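Local coordinates for protein carbamate kinase (Mycoplasma penetrans, PDB 4AXS) that probably catalyses reversible phosphoryl transfer between carbamoyl phosphate and ADP, yielding ATP at the end of the arginine deiminase pathway, at residues A[135-140]-A[228-233]; A[248-253]-A[292-297]. One frame throughout, in Å; residues are numbered along the deposited sequence.

Interaction 1 (A[135-140]-A[228-233]). With SO4 (sulfate ion), chain B.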
# COMPACT_ATOMS: atom_id res chain seq x y z
N THR A 135 4.85 -11.20 3.04
CA THR A 135 5.01 -12.59 2.68
C THR A 135 5.70 -13.35 3.80
O THR A 135 6.79 -12.99 4.23
CB THR A 135 5.80 -12.77 1.36
OG1 THR A 135 5.03 -12.26 0.27
CG2 THR A 135 6.11 -14.27 1.11
N ILE A 136 5.02 -14.40 4.25
CA ILE A 136 5.55 -15.29 5.27
C ILE A 136 6.63 -16.19 4.69
O ILE A 136 6.45 -16.86 3.67
CB ILE A 136 4.44 -16.16 5.86
CG1 ILE A 136 3.19 -15.32 6.16
CG2 ILE A 136 4.94 -16.85 7.12
CD1 ILE A 136 3.36 -14.38 7.33
N VAL A 137 7.79 -16.17 5.34
CA VAL A 137 8.83 -17.12 5.02
C VAL A 137 9.25 -17.76 6.34
O VAL A 137 9.05 -17.18 7.42
CB VAL A 137 10.03 -16.46 4.35
CG1 VAL A 137 9.60 -15.82 3.04
CG2 VAL A 137 10.65 -15.42 5.26
N ASP A 138 9.79 -18.96 6.24
CA ASP A 138 10.36 -19.67 7.37
C ASP A 138 11.73 -19.06 7.67
O ASP A 138 12.48 -18.72 6.74
CB ASP A 138 10.44 -21.16 7.05
CG ASP A 138 11.58 -21.86 7.75
OD1 ASP A 138 11.39 -22.33 8.90
OD2 ASP A 138 12.67 -21.96 7.14
N ALA A 139 12.04 -18.89 8.95
CA ALA A 139 13.27 -18.21 9.37
C ALA A 139 14.50 -19.09 9.25
O ALA A 139 15.63 -18.61 9.27
CB ALA A 139 13.14 -17.70 10.80
N ASN A 140 14.27 -20.40 9.12
CA ASN A 140 15.35 -21.34 8.90
C ASN A 140 15.67 -21.54 7.42
O ASN A 140 16.52 -22.36 7.06
CB ASN A 140 15.02 -22.68 9.55
CG ASN A 140 15.49 -22.76 10.97
OD1 ASN A 140 16.64 -22.41 11.28
ND2 ASN A 140 14.61 -23.21 11.87
N GLY A 228 15.64 -8.28 2.93
CA GLY A 228 15.80 -9.28 1.91
C GLY A 228 14.66 -9.16 0.93
O GLY A 228 13.79 -8.29 1.06
N VAL A 229 14.66 -10.04 -0.07
CA VAL A 229 13.64 -10.01 -1.10
C VAL A 229 13.00 -11.38 -1.28
O VAL A 229 13.46 -12.39 -0.77
CB VAL A 229 14.22 -9.58 -2.45
CG1 VAL A 229 14.90 -8.23 -2.34
CG2 VAL A 229 15.18 -10.64 -2.97
N ILE A 230 11.92 -11.38 -2.04
CA ILE A 230 11.22 -12.59 -2.37
C ILE A 230 10.97 -12.45 -3.84
O ILE A 230 10.54 -11.40 -4.30
CB ILE A 230 9.91 -12.67 -1.61
CG1 ILE A 230 10.21 -12.90 -0.13
CG2 ILE A 230 9.03 -13.76 -2.20
CD1 ILE A 230 9.06 -12.67 0.77
N ASP A 231 11.31 -13.50 -4.58
CA ASP A 231 11.14 -13.51 -6.02
C ASP A 231 9.65 -13.41 -6.33
O ASP A 231 8.85 -14.25 -5.89
CB ASP A 231 11.74 -14.80 -6.58
CG ASP A 231 11.56 -14.92 -8.08
OD1 ASP A 231 10.42 -15.19 -8.52
OD2 ASP A 231 12.56 -14.72 -8.80
N LYS A 232 9.27 -12.36 -7.06
CA LYS A 232 7.88 -12.08 -7.34
C LYS A 232 7.19 -13.22 -8.10
O LYS A 232 5.99 -13.46 -7.91
CB LYS A 232 7.72 -10.74 -8.08
CG LYS A 232 8.29 -10.71 -9.51
CD LYS A 232 7.22 -11.06 -10.54
CE LYS A 232 7.55 -10.48 -11.90
NZ LYS A 232 8.75 -11.13 -12.53
N ASP A 233 7.93 -13.93 -8.95
CA ASP A 233 7.33 -15.07 -9.66
C ASP A 233 6.93 -16.20 -8.68
O ASP A 233 5.80 -16.67 -8.70
CB ASP A 233 8.24 -15.55 -10.82
CG ASP A 233 8.50 -14.44 -11.86
OD1 ASP A 233 7.53 -13.80 -12.33
OD2 ASP A 233 9.68 -14.22 -12.22
S SO4 B . 11.64 -8.14 -10.94
O1 SO4 B . 12.13 -8.03 -9.56
O2 SO4 B . 10.55 -7.18 -11.08
O3 SO4 B . 12.68 -7.82 -11.93
O4 SO4 B . 11.21 -9.52 -11.23

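Interaction 2 (A[248-253]-A[292-297]). With SO4 (sulfate ion), chain C.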
# COMPACT_ATOMS: atom_id res chain seq x y z
N PHE A 248 -1.44 -19.13 -14.84
CA PHE A 248 -0.45 -18.26 -14.23
C PHE A 248 0.41 -17.71 -15.36
O PHE A 248 1.21 -18.43 -15.93
CB PHE A 248 0.40 -19.07 -13.24
CG PHE A 248 1.52 -18.28 -12.61
CD1 PHE A 248 1.42 -16.90 -12.43
CD2 PHE A 248 2.67 -18.92 -12.17
CE1 PHE A 248 2.46 -16.18 -11.84
CE2 PHE A 248 3.72 -18.20 -11.57
CZ PHE A 248 3.61 -16.83 -11.41
N VAL A 249 0.23 -16.44 -15.71
CA VAL A 249 1.03 -15.83 -16.77
C VAL A 249 2.17 -14.99 -16.23
O VAL A 249 1.96 -14.07 -15.44
CB VAL A 249 0.20 -14.90 -17.67
CG1 VAL A 249 1.11 -14.22 -18.69
CG2 VAL A 249 -0.93 -15.66 -18.34
N VAL A 250 3.37 -15.30 -16.69
CA VAL A 250 4.57 -14.58 -16.29
C VAL A 250 5.05 -13.70 -17.44
O VAL A 250 5.51 -14.21 -18.48
CB VAL A 250 5.69 -15.58 -15.93
CG1 VAL A 250 7.02 -14.86 -15.70
CG2 VAL A 250 5.28 -16.42 -14.70
N LEU A 251 4.91 -12.38 -17.28
CA LEU A 251 5.24 -11.44 -18.35
C LEU A 251 6.71 -11.14 -18.34
O LEU A 251 7.30 -10.87 -17.30
CB LEU A 251 4.45 -10.15 -18.22
CG LEU A 251 2.95 -10.31 -18.40
CD1 LEU A 251 2.27 -8.95 -18.29
CD2 LEU A 251 2.65 -10.98 -19.73
N THR A 252 7.30 -11.19 -19.52
CA THR A 252 8.74 -11.20 -19.64
C THR A 252 9.06 -10.85 -21.08
O THR A 252 8.20 -10.99 -21.95
CB THR A 252 9.31 -12.59 -19.29
OG1 THR A 252 10.72 -12.49 -19.02
CG2 THR A 252 9.06 -13.59 -20.42
N ALA A 253 10.28 -10.41 -21.33
CA ALA A 253 10.62 -9.79 -22.61
C ALA A 253 10.98 -10.78 -23.72
O ALA A 253 11.79 -10.46 -24.58
CB ALA A 253 11.74 -8.77 -22.43
N LEU A 292 15.35 -18.98 -14.97
CA LEU A 292 15.29 -20.13 -14.08
C LEU A 292 14.17 -20.02 -13.06
O LEU A 292 13.30 -20.90 -13.00
CB LEU A 292 16.64 -20.38 -13.40
CG LEU A 292 16.88 -21.77 -12.80
CD1 LEU A 292 16.47 -22.88 -13.78
CD2 LEU A 292 18.34 -21.93 -12.37
N PRO A 293 14.18 -18.95 -12.24
CA PRO A 293 13.16 -18.73 -11.21
C PRO A 293 11.75 -18.70 -11.78
O PRO A 293 10.83 -19.20 -11.12
CB PRO A 293 13.52 -17.35 -10.65
CG PRO A 293 14.96 -17.21 -10.90
CD PRO A 293 15.19 -17.88 -12.23
N LYS A 294 11.57 -18.13 -12.97
CA LYS A 294 10.26 -18.05 -13.61
C LYS A 294 9.80 -19.44 -14.02
O LYS A 294 8.63 -19.81 -13.84
CB LYS A 294 10.29 -17.15 -14.83
CG LYS A 294 11.05 -15.85 -14.66
CD LYS A 294 11.08 -15.06 -15.95
CE LYS A 294 10.81 -13.59 -15.69
NZ LYS A 294 11.71 -13.05 -14.63
N ILE A 295 10.72 -20.20 -14.57
CA ILE A 295 10.47 -21.57 -14.95
C ILE A 295 10.07 -22.38 -13.72
O ILE A 295 9.01 -23.00 -13.68
CB ILE A 295 11.73 -22.20 -15.57
CG1 ILE A 295 12.04 -21.54 -16.91
CG2 ILE A 295 11.58 -23.72 -15.70
CD1 ILE A 295 10.88 -21.54 -17.88
N LYS A 296 10.95 -22.36 -12.73
CA LYS A 296 10.72 -23.12 -11.51
C LYS A 296 9.38 -22.76 -10.86
O LYS A 296 8.58 -23.64 -10.54
CB LYS A 296 11.87 -22.89 -10.54
CG LYS A 296 13.18 -23.55 -10.96
CD LYS A 296 14.35 -23.05 -10.12
CE LYS A 296 15.34 -24.16 -9.78
NZ LYS A 296 16.52 -23.64 -9.01
N ALA A 297 9.14 -21.47 -10.69
CA ALA A 297 7.86 -20.99 -10.18
C ALA A 297 6.68 -21.45 -11.04
O ALA A 297 5.60 -21.73 -10.53
CB ALA A 297 7.86 -19.46 -10.04
S SO4 C . 11.79 -9.51 -16.95
O1 SO4 C . 11.39 -10.42 -18.01
O2 SO4 C . 12.13 -8.23 -17.58
O3 SO4 C . 10.69 -9.36 -16.01
O4 SO4 C . 12.95 -10.04 -16.23

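Interaction 1 (A[135-140]-A[228-233])
Ile230 pushes its end against Thr135 and brushes Val137, and that one isoleucine makes the whole contact from its side. Start at its CB, which sits back from the strand; with CG1 turned anti to the carbonyl carbon (chi1 -70°), the longer branch is sent toward residues 135-137. CG2, the other branch, stays 4.4 Å from Thr135 CG2. CG1 comes to 4.4 Å from Val137 CG1, and the nearly extended chi2 of 166° then carries CD1 straight on to the strand. There CD1 meets Thr135 tip to tip: it lies 3.3 Å from Thr135 CB and 3.4 Å from Thr135 CG2. Val137 slides past the isoleucine in the opposite direction, its CG1 ending 3.9 Å from Ile230 CD1. The threonine offers its carbon side to this packing, while its OG1 is hydrogen-bonded to Gly212 O. Strand 134-137 belongs to the smaller mixed sheet of the amino acid kinase fold, between antiparallel 187-190 and parallel 214-218, and Pro187 of the first of these also touches Ile230.

Immediately after Ile230 the chain turns into helix 232-242. Asp231 is its N-cap: OD1 accepts from Asp233 N at 2.8 Å in a weak, bent bond, and also from Phe234 N. Lys232 bends at chi2 and chi4, folding its amine back over Asp233. Its NZ forms a salt bridge with Asp233 OD1 at 2.9 Å, approaching from above the carboxylate plane, and it hydrogen-bonds sulfate O4 at 3.2 Å. That sulfate, probably from the crystallisation liquor, is also held by Gly33 N.

Interaction 2 (A[248-253]-A[292-297])
Lys294 lays its aliphatic chain across Val250 and Thr252, joining helix 292-302 to strand 247-251, a central strand of the larger sheet in this αβ amino acid kinase fold. The lysine and the two strand side chains cross obliquely. Its CE passes 4.0 Å from Val250 CG1 and 3.5 Å from Thr252 OG1, so methylene groups, not the charge, do the touching. One helical turn further on, Ala297 O lies near the plane of the Phe248 ring, at its edge, 4.1 Å from CE2. Val250 CG2 sits over one face of that ring, toward the rim.

In the next shell, bends at chi3 and chi4 bring the Lys294 amine round to Ser290 O, its hydrogen-bond partner just ahead of the helix. Leu236 and Ala237 of helix 232-242 also touch Phe248, and Ile312 of the neighbouring strand 309-313 touches both Thr252 and Lys294. Backbone bonds from Val249 to Val28 and Ala30 tie residues 248-253 to strand 27-31.

At the strand's end a sulfate, probably from the crystallisation liquor, is hydrogen-bonded by Asn34 ND2, a placement consistent with a phosphate-binding pocket. Ala253 N donates to it weakly, and Lys294 NZ lies 3.6 Å from sulfate O4.

How the interactions relate
Both contacts are buried, yet they serve different sheets: interaction 1 sets the approach to helix 232-242 against the smaller sheet, whereas interaction 2 sets helix 292-302 against the larger one. The first relies on branched aliphatic tips, the second on lysine methylenes and a ring edge. Their centres are about 17 Å apart, but they meet where helices 232-242 and 292-302 both begin. Asp233 OD2 pairs with Lys294 NZ at a long, weak 3.4 Å, Asp231 OD2 packs on Pro293, and Asp233 O packs against Phe248 CZ. Lys232 and Lys294 both reach the Asp233 carboxylate, each amine close to a different sulfate.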